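Putative amidohydrolase/peptidase (Burkholderia cenocepacia, PDB 4WJB) probably hydrolyses carbon-nitrogen bonds other than peptide bonds, as a zinc-dependent amidohydrolase of the peptidase M20 family. Local coordinates at residues Ala208-Ala213 / Met363-Gly368; Gln226-Val231 / Thr297-His302. All coordinates share one frame; numbering follows the deposited sequence.

Contact 1 of 2, residues Ala208-Ala213 / Met363-Gly368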
loop_
_atom_site.group_PDB
_atom_site.type_symbol
_atom_site.label_atom_id
_atom_site.label_comp_id
_atom_site.label_asym_id
_atom_site.label_seq_id
_atom_site.Cartn_x
_atom_site.Cartn_y
_atom_site.Cartn_z
ATOM N N ALA A 208 -26.463 5.806 2.813
ATOM C CA ALA A 208 -26.993 7.165 2.725
ATOM C C ALA A 208 -27.854 7.401 1.484
ATOM O O ALA A 208 -28.176 8.542 1.159
ATOM C CB ALA A 208 -25.839 8.168 2.748
ATOM N N ILE A 209 -28.223 6.333 0.787
ATOM C CA ILE A 209 -28.975 6.481 -0.457
ATOM C C ILE A 209 -30.376 7.056 -0.218
ATOM O O ILE A 209 -30.790 8.001 -0.892
ATOM C CB ILE A 209 -29.089 5.137 -1.202
ATOM C CG1 ILE A 209 -27.704 4.700 -1.695
ATOM C CG2 ILE A 209 -30.081 5.239 -2.357
ATOM C CD1 ILE A 209 -27.694 3.389 -2.445
ATOM N N LEU A 210 -31.094 6.495 0.748
ATOM C CA LEU A 210 -32.443 6.964 1.050
ATOM C C LEU A 210 -32.399 8.376 1.610
ATOM O O LEU A 210 -33.172 9.243 1.193
ATOM C CB LEU A 210 -33.145 6.020 2.033
ATOM C CG LEU A 210 -33.501 4.640 1.479
ATOM C CD1 LEU A 210 -34.229 3.794 2.525
ATOM C CD2 LEU A 210 -34.342 4.780 0.214
ATOM N N GLU A 211 -31.476 8.609 2.539
ATOM C CA GLU A 211 -31.371 9.901 3.203
ATOM C C GLU A 211 -31.073 11.021 2.216
ATOM O O GLU A 211 -31.682 12.087 2.277
ATOM C CB GLU A 211 -30.288 9.865 4.282
ATOM C CG GLU A 211 -30.204 11.134 5.111
ATOM C CD GLU A 211 -28.907 11.234 5.889
ATOM O OE1 GLU A 211 -27.887 10.691 5.412
ATOM O OE2 GLU A 211 -28.905 11.854 6.974
ATOM N N ARG A 212 -30.147 10.776 1.298
ATOM C CA ARG A 212 -29.736 11.813 0.358
ATOM C C ARG A 212 -30.756 12.006 -0.760
ATOM O O ARG A 212 -30.850 13.083 -1.341
ATOM C CB ARG A 212 -28.368 11.486 -0.239
ATOM C CG ARG A 212 -27.241 11.523 0.770
ATOM C CD ARG A 212 -25.889 11.448 0.088
ATOM N NE ARG A 212 -24.803 11.410 1.058
ATOM C CZ ARG A 212 -23.518 11.512 0.734
ATOM N NH1 ARG A 212 -23.162 11.670 -0.533
ATOM N NH2 ARG A 212 -22.590 11.466 1.679
ATOM N N ALA A 213 -31.517 10.963 -1.065
ATOM C CA ALA A 213 -32.524 11.064 -2.111
ATOM C C ALA A 213 -33.813 11.661 -1.556
ATOM O O ALA A 213 -34.698 12.056 -2.311
ATOM C CB ALA A 213 -32.786 9.707 -2.730
ATOM N N MET A 363 -38.432 4.482 -3.005
ATOM C CA MET A 363 -37.644 4.171 -4.188
ATOM C C MET A 363 -37.124 2.746 -4.103
ATOM O O MET A 363 -36.971 2.206 -3.012
ATOM C CB MET A 363 -36.478 5.153 -4.342
ATOM C CG MET A 363 -35.518 5.152 -3.163
ATOM S SD MET A 363 -34.092 6.241 -3.394
ATOM C CE MET A 363 -33.138 5.334 -4.607
ATOM N N ASP A 364 -36.858 2.140 -5.256
ATOM C CA ASP A 364 -36.210 0.836 -5.296
ATOM C C ASP A 364 -34.755 0.963 -4.849
ATOM O O ASP A 364 -34.081 1.956 -5.138
ATOM C CB ASP A 364 -36.281 0.231 -6.700
ATOM C CG ASP A 364 -37.669 -0.280 -7.057
ATOM O OD1 ASP A 364 -38.640 0.025 -6.331
ATOM O OD2 ASP A 364 -37.787 -0.992 -8.076
ATOM N N ILE A 365 -34.265 -0.044 -4.144
ATOM C CA ILE A 365 -32.904 0.001 -3.642
ATOM C C ILE A 365 -32.345 -1.413 -3.519
ATOM O O ILE A 365 -33.086 -2.369 -3.290
ATOM C CB ILE A 365 -32.845 0.745 -2.278
ATOM C CG1 ILE A 365 -31.399 1.076 -1.887
ATOM C CG2 ILE A 365 -33.559 -0.048 -1.184
ATOM C CD1 ILE A 365 -31.301 1.983 -0.669
ATOM N N VAL A 366 -31.037 -1.548 -3.706
ATOM C CA VAL A 366 -30.371 -2.836 -3.553
ATOM C C VAL A 366 -29.630 -2.873 -2.220
ATOM O O VAL A 366 -28.917 -1.931 -1.883
ATOM C CB VAL A 366 -29.390 -3.103 -4.713
ATOM C CG1 VAL A 366 -28.604 -4.388 -4.480
ATOM C CG2 VAL A 366 -30.140 -3.161 -6.043
ATOM N N SER A 367 -29.809 -3.945 -1.452
ATOM C CA SER A 367 -29.091 -4.085 -0.185
ATOM C C SER A 367 -27.588 -4.271 -0.408
ATOM O O SER A 367 -27.167 -5.135 -1.181
ATOM C CB SER A 367 -29.637 -5.261 0.622
ATOM O OG SER A 367 -28.928 -5.379 1.843
ATOM N N GLY A 368 -26.790 -3.455 0.276
ATOM C CA GLY A 368 -25.344 -3.489 0.128
ATOM C C GLY A 368 -24.676 -4.278 1.239
ATOM O O GLY A 368 -23.454 -4.367 1.302
#
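Met-363 and Ile-365, alternate residues on one side of strand 363-367, reach across to Ile-209, Leu-210 and Ala-213 on the short helix 209-213, a helix-on-sheet packing in the part of the M20 fold that carries the zinc site. Helix and strand run nearly antiparallel, at 150°, with their axes 10.5 Å apart, and side chains alone bridge that gap. Met-363 does much of the reaching. Its CG sits in the crowded position between backbone N and carbonyl carbon (chi1 60°), and the chain runs straight on to SD before bending at chi3. CG thus lies against Leu-210 CD2 at 3.6 Å, SD faces Ala-213 CB at 3.8 Å, and the bend turns CE to Ile-209 CG2, also at 3.8 Å. Met-363 and Ile-209 cross at about a right angle, the CE tip meeting the CG2 branch.

Ile-365 sends its CG1 arm anti to the backbone N (chi1 -167°), which carries CD1 to the helix. Phe-386 of strand 382-387 packs against both Leu-210 and Ile-365, closing this apolar cluster from the sheet. The start of the helix is held separately: the carboxylate of Glu-205 accepts the backbone N-H groups of Ile-209 and Leu-210. Phe-247 of the second subunit packs on Ile-209 and makes a cation-pi contact with Arg-212, which places the helix at the subunit interface. Ile-365 CD1 rests 3.9 Å from Ile-209 CG2 and 4.1 Å from Leu-210 CG.

Contact 2 of 2, residues Gln226-Val231 / Thr297-His302. With SO4 (sulfate ion), chain G.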
loop_
_atom_site.group_PDB
_atom_site.type_symbol
_atom_site.label_atom_id
_atom_site.label_comp_id
_atom_site.label_asym_id
_atom_site.label_seq_id
_atom_site.Cartn_x
_atom_site.Cartn_y
_atom_site.Cartn_z
ATOM N N GLN A 226 -21.388 -10.804 -5.433
ATOM C CA GLN A 226 -20.017 -10.367 -5.185
ATOM C C GLN A 226 -19.001 -11.240 -5.907
ATOM O O GLN A 226 -19.157 -12.460 -5.970
ATOM C CB GLN A 226 -19.699 -10.384 -3.686
ATOM C CG GLN A 226 -20.611 -9.551 -2.815
ATOM C CD GLN A 226 -20.243 -9.636 -1.348
ATOM O OE1 GLN A 226 -19.065 -9.606 -0.990
ATOM N NE2 GLN A 226 -21.252 -9.746 -0.489
ATOM N N ARG A 227 -17.963 -10.606 -6.443
ATOM C CA ARG A 227 -16.785 -11.312 -6.942
ATOM C C ARG A 227 -15.527 -10.651 -6.374
ATOM O O ARG A 227 -15.316 -9.452 -6.563
ATOM C CB ARG A 227 -16.733 -11.302 -8.474
ATOM C CG ARG A 227 -18.041 -11.650 -9.165
ATOM C CD ARG A 227 -18.075 -13.088 -9.660
ATOM N NE ARG A 227 -19.386 -13.421 -10.213
ATOM C CZ ARG A 227 -19.661 -13.523 -11.511
ATOM N NH1 ARG A 227 -18.712 -13.338 -12.418
ATOM N NH2 ARG A 227 -20.892 -13.828 -11.901
ATOM N N TRP A 228 -14.699 -11.424 -5.676
ATOM C CA TRP A 228 -13.469 -10.892 -5.089
ATOM C C TRP A 228 -12.246 -11.439 -5.817
ATOM O O TRP A 228 -12.231 -12.603 -6.224
ATOM C CB TRP A 228 -13.366 -11.239 -3.599
ATOM C CG TRP A 228 -14.426 -10.644 -2.721
ATOM C CD1 TRP A 228 -15.615 -10.098 -3.112
ATOM C CD2 TRP A 228 -14.388 -10.539 -1.291
ATOM N NE1 TRP A 228 -16.319 -9.664 -2.017
ATOM C CE2 TRP A 228 -15.591 -9.921 -0.887
ATOM C CE3 TRP A 228 -13.453 -10.904 -0.316
ATOM C CZ2 TRP A 228 -15.882 -9.657 0.451
ATOM C CZ3 TRP A 228 -13.745 -10.642 1.014
ATOM C CH2 TRP A 228 -14.953 -10.026 1.384
ATOM N N TYR A 229 -11.220 -10.602 -5.953
ATOM C CA TYR A 229 -9.999 -10.981 -6.652
ATOM C C TYR A 229 -8.748 -10.576 -5.880
ATOM O O TYR A 229 -8.765 -9.632 -5.088
ATOM C CB TYR A 229 -9.937 -10.341 -8.044
ATOM C CG TYR A 229 -11.130 -10.609 -8.929
ATOM C CD1 TYR A 229 -12.277 -9.836 -8.824
ATOM C CD2 TYR A 229 -11.104 -11.620 -9.882
ATOM C CE1 TYR A 229 -13.372 -10.070 -9.627
ATOM C CE2 TYR A 229 -12.197 -11.862 -10.697
ATOM C CZ TYR A 229 -13.327 -11.079 -10.562
ATOM O OH TYR A 229 -14.425 -11.296 -11.358
ATOM N N GLU A 230 -7.665 -11.303 -6.123
ATOM C CA GLU A 230 -6.340 -10.884 -5.698
ATOM C C GLU A 230 -5.467 -10.758 -6.934
ATOM O O GLU A 230 -5.468 -11.643 -7.793
ATOM C CB GLU A 230 -5.741 -11.873 -4.698
ATOM C CG GLU A 230 -6.423 -11.844 -3.341
ATOM C CD GLU A 230 -5.798 -12.803 -2.356
ATOM O OE1 GLU A 230 -5.038 -13.689 -2.794
ATOM O OE2 GLU A 230 -6.069 -12.671 -1.144
ATOM N N VAL A 231 -4.745 -9.647 -7.033
ATOM C CA VAL A 231 -3.912 -9.374 -8.192
ATOM C C VAL A 231 -2.477 -9.084 -7.774
ATOM O O VAL A 231 -2.233 -8.233 -6.919
ATOM C CB VAL A 231 -4.436 -8.182 -9.012
ATOM C CG1 VAL A 231 -3.491 -7.886 -10.172
ATOM C CG2 VAL A 231 -5.844 -8.455 -9.520
ATOM N N THR A 297 -6.193 -5.868 -4.043
ATOM C CA THR A 297 -7.451 -6.600 -4.130
ATOM C C THR A 297 -8.456 -5.876 -5.008
ATOM O O THR A 297 -8.392 -4.659 -5.172
ATOM C CB THR A 297 -8.080 -6.806 -2.746
ATOM O OG1 THR A 297 -8.341 -5.529 -2.152
ATOM C CG2 THR A 297 -7.143 -7.608 -1.840
ATOM N N VAL A 298 -9.383 -6.637 -5.579
ATOM C CA VAL A 298 -10.488 -6.061 -6.327
ATOM C C VAL A 298 -11.775 -6.745 -5.893
ATOM O O VAL A 298 -11.815 -7.968 -5.739
ATOM C CB VAL A 298 -10.311 -6.222 -7.854
ATOM C CG1 VAL A 298 -11.460 -5.563 -8.600
ATOM C CG2 VAL A 298 -8.988 -5.632 -8.311
ATOM N N GLU A 299 -12.829 -5.968 -5.681
ATOM C CA GLU A 299 -14.134 -6.584 -5.470
ATOM C C GLU A 299 -15.199 -5.870 -6.294
ATOM O O GLU A 299 -15.214 -4.643 -6.401
ATOM C CB GLU A 299 -14.504 -6.613 -3.976
ATOM C CG GLU A 299 -14.671 -5.266 -3.303
ATOM C CD GLU A 299 -15.773 -5.280 -2.247
ATOM O OE1 GLU A 299 -15.606 -5.936 -1.196
ATOM O OE2 GLU A 299 -16.818 -4.643 -2.483
ATOM N N PHE A 300 -16.051 -6.669 -6.926
ATOM C CA PHE A 300 -17.205 -6.180 -7.665
ATOM C C PHE A 300 -18.466 -6.567 -6.910
ATOM O O PHE A 300 -18.557 -7.681 -6.387
ATOM C CB PHE A 300 -17.258 -6.769 -9.079
ATOM C CG PHE A 300 -16.143 -6.316 -9.979
ATOM C CD1 PHE A 300 -15.792 -4.977 -10.053
ATOM C CD2 PHE A 300 -15.458 -7.231 -10.763
ATOM C CE1 PHE A 300 -14.773 -4.558 -10.890
ATOM C CE2 PHE A 300 -14.432 -6.818 -11.603
ATOM C CZ PHE A 300 -14.091 -5.482 -11.667
ATOM N N ARG A 301 -19.437 -5.659 -6.851
ATOM C CA ARG A 301 -20.752 -6.003 -6.303
ATOM C C ARG A 301 -21.855 -5.440 -7.192
ATOM O O ARG A 301 -21.774 -4.292 -7.634
ATOM C CB ARG A 301 -20.905 -5.486 -4.868
ATOM C CG ARG A 301 -19.815 -5.971 -3.925
ATOM C CD ARG A 301 -20.190 -5.785 -2.464
ATOM N NE ARG A 301 -19.018 -5.920 -1.609
ATOM C CZ ARG A 301 -19.067 -6.232 -0.318
ATOM N NH1 ARG A 301 -20.235 -6.444 0.273
ATOM N NH2 ARG A 301 -17.945 -6.339 0.383
ATOM N N HIS A 302 -22.877 -6.257 -7.451
ATOM C CA HIS A 302 -23.975 -5.895 -8.347
ATOM C C HIS A 302 -25.108 -6.910 -8.212
ATOM O O HIS A 302 -24.854 -8.098 -8.022
ATOM C CB HIS A 302 -23.498 -5.839 -9.800
ATOM C CG HIS A 302 -24.409 -5.077 -10.711
ATOM N ND1 HIS A 302 -25.495 -5.653 -11.334
ATOM C CD2 HIS A 302 -24.393 -3.781 -11.110
ATOM C CE1 HIS A 302 -26.110 -4.745 -12.072
ATOM N NE2 HIS A 302 -25.458 -3.602 -11.957
HETATM S S SO4 G . -19.254 -7.612 3.575
HETATM O O1 SO4 G . -18.143 -6.689 3.370
HETATM O O2 SO4 G . -19.290 -8.584 2.481
HETATM O O3 SO4 G . -19.079 -8.323 4.835
HETATM O O4 SO4 G . -20.512 -6.873 3.612
#
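Strands 226-231 and 297-302 pair antiparallel, with Arg-227/Phe-300 and Tyr-229/Val-298 as hydrogen-bonded pairs; Tyr-229 N to Val-298 O is 2.7 Å. On the face with Arg-227, Tyr-229 CE1 comes within 3.7 Å of Phe-300 CD2, the rings oblique to each other. Helix 305-326 covers this side: Tyr-229 OH bonds Asp-312, and Arg-227 forms salt bridges with Asp-305 and Asp-309.

The other face carries the polar network. Gln-226 and Arg-301 extend side by side, amide and guanidinium planes stacked 10° apart, with Gln-226 OE1 over the guanidinium centre, 3.4 Å from Arg-301 CZ. The same OE1 accepts Trp-228 NE1 at 2.9 Å on an in-plane lone pair, though the bond is bent and OE1 is tilted from the indole plane. Glu-299 CB lies over the indole's five-membered ring in a CH-pi contact. Arg-301 grips the Glu-299 carboxylate side-on, NE to OE2 at 2.7 Å and NH2 to OE1. Arg-301 NH2 also donates to O1 of a sulfate, probably a crystallisation ion, at 3.0 Å; His-239 and Asn-288 of the second subunit hydrogen-bond it too. With Glu-299 fixing its rotation, the guanidinium turns its outer edge to an anion, possibly a substrate carboxylate's place.

How the contacts relate
The centres of contacts 1 and 2 lie about 22 Å apart, and contact 2 is nested within the chain loop that contact 1 closes: helix 209-213 leads directly into strand 217-234, which carries 226-231, and the chain returns through 297-302 before reaching strand 362-367. Strand 217-234 joins the two places, since its early part pairs parallel with strand 362-367 and its later part antiparallel with strand 289-302. Contact 1 belongs to the region around the zinc site, the Leu-210 side chain lying about 9 Å from that of zinc ligand His-203; contact 2 belongs to the M20 dimerisation domain. They touch where Gly-368 O packs 4.0 Å from Arg-301 NH1. Both also meet the second subunit, so the dimer interface extends across the junction.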